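Local coordinates for uncharacterized protein Rv2277c (Mycobacterium tuberculosis, PDB 5VUG) that is uncharacterized but carries a TIM-barrel glycerophosphodiester phosphodiesterase domain and probably hydrolyses phosphoric diesters, at residues 159-164 and 170-175. Sequence-based numbering, arbitrary orientation.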
# COMPACT_ATOMS: atom_id res chain seq x y z
N ASP A 159 16.66 11.04 -8.42
CA ASP A 159 17.48 12.03 -9.12
C ASP A 159 18.96 11.75 -8.94
O ASP A 159 19.76 12.01 -9.85
CB ASP A 159 17.17 13.43 -8.62
CG ASP A 159 15.74 13.86 -8.89
OD1 ASP A 159 15.16 13.41 -9.91
OD2 ASP A 159 15.21 14.65 -8.09
N ILE A 160 19.35 11.23 -7.78
CA ILE A 160 20.74 10.86 -7.53
C ILE A 160 21.11 9.63 -8.35
O ILE A 160 22.18 9.58 -8.97
CB ILE A 160 20.98 10.68 -6.02
CG1 ILE A 160 20.78 12.03 -5.31
CG2 ILE A 160 22.37 10.14 -5.76
CD1 ILE A 160 20.93 11.97 -3.82
N THR A 161 20.25 8.60 -8.35
CA THR A 161 20.46 7.43 -9.20
C THR A 161 20.68 7.84 -10.66
O THR A 161 21.61 7.35 -11.32
CB THR A 161 19.25 6.49 -9.10
OG1 THR A 161 19.07 6.10 -7.73
CG2 THR A 161 19.46 5.24 -9.95
N ALA A 162 19.82 8.71 -11.19
CA ALA A 162 19.94 9.10 -12.60
C ALA A 162 21.23 9.85 -12.87
O ALA A 162 21.89 9.63 -13.90
CB ALA A 162 18.73 9.94 -13.01
N ALA A 163 21.62 10.75 -11.96
CA ALA A 163 22.87 11.48 -12.11
C ALA A 163 24.06 10.52 -12.07
O ALA A 163 25.01 10.67 -12.86
CB ALA A 163 23.00 12.54 -11.02
N ALA A 164 24.03 9.55 -11.15
CA ALA A 164 25.12 8.58 -11.07
C ALA A 164 25.25 7.80 -12.38
O ALA A 164 26.37 7.55 -12.85
CB ALA A 164 24.92 7.65 -9.88
N LEU A 170 30.55 4.25 -13.64
CA LEU A 170 29.95 4.00 -12.33
C LEU A 170 28.94 2.87 -12.42
O LEU A 170 28.11 2.83 -13.33
CB LEU A 170 29.25 5.26 -11.80
CG LEU A 170 30.08 6.37 -11.18
CD1 LEU A 170 29.19 7.32 -10.40
CD2 LEU A 170 31.15 5.79 -10.31
N GLN A 171 29.01 1.95 -11.46
CA GLN A 171 27.98 0.94 -11.29
C GLN A 171 26.92 1.48 -10.35
O GLN A 171 27.24 1.97 -9.26
CB GLN A 171 28.58 -0.32 -10.66
CG GLN A 171 29.71 -0.96 -11.44
CD GLN A 171 30.10 -2.28 -10.81
OE1 GLN A 171 30.91 -2.33 -9.88
NE2 GLN A 171 29.50 -3.37 -11.29
N VAL A 172 25.65 1.40 -10.75
CA VAL A 172 24.57 2.05 -10.03
C VAL A 172 23.47 1.05 -9.70
O VAL A 172 23.02 0.30 -10.58
CB VAL A 172 24.01 3.25 -10.82
CG1 VAL A 172 22.95 3.99 -10.02
CG2 VAL A 172 25.15 4.20 -11.27
N ALA A 173 23.02 1.04 -8.45
CA ALA A 173 21.89 0.20 -8.07
C ALA A 173 20.62 0.69 -8.75
O ALA A 173 20.48 1.85 -9.13
CB ALA A 173 21.69 0.23 -6.55
N GLU A 174 19.67 -0.24 -8.89
CA GLU A 174 18.34 0.13 -9.35
C GLU A 174 17.77 1.23 -8.46
O GLU A 174 17.99 1.23 -7.24
CB GLU A 174 17.43 -1.10 -9.30
CG GLU A 174 16.00 -0.78 -9.67
CD GLU A 174 15.20 -2.02 -9.99
OE1 GLU A 174 14.73 -2.67 -9.03
OE2 GLU A 174 15.06 -2.32 -11.20
N SER A 175 17.04 2.18 -9.06
CA SER A 175 16.43 3.23 -8.26
C SER A 175 15.42 2.63 -7.27
O SER A 175 14.75 1.63 -7.55
CB SER A 175 15.73 4.26 -9.14
OG SER A 175 14.52 3.73 -9.66
O HOH W 1 20.80 3.99 -7.18
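The main flat groups are two backbone carbonyls, that of Ala164, met by Val172 and Leu170, and that of Ala173, met by Thr161. Val172 CG2 sits over one face of the Ala164 carbonyl, 3.8 Å from Ala164 C. Leu170 comes to the oxygen end of that group, with its CD1 3.7 Å from Ala164 O. The Ala173 carbonyl points at the helix. Thr161 CG2 lies beyond its oxygen, 3.6 Å from Ala173 O. A water lies well off this carbonyl plane, 2.9 Å from Ala173 O, and can donate to it. The same water is hydrogen-bonded to Thr161 OG1 at 2.8 Å, so it bridges the two segments.

The two methyls of Val172 divide between two helix side chains: CG2 meets Ala164 CB at 3.7 Å, and CG1 meets Thr161 CG2 at 3.7 Å. A chi1 of -58° sets Thr161 OG1 beside the backbone N and swings CG2 to the far side, toward Val172 and the Ala173 carbonyl. Ser175 CB closes the row, 3.9 Å from Thr161 CG2. Ser175 OG caps Val178 N at the start of helix 176-189.

Gln171 and Ala173 make backbone hydrogen bonds with Val153, pairing strand 171-172 parallel to strand 151-154. Helix 158-165 connects the strands and lies against strand 171-172 and the loop after it; Ala164 also touches Val153. This is the beta-alpha-beta crossover repeated around a TIM barrel.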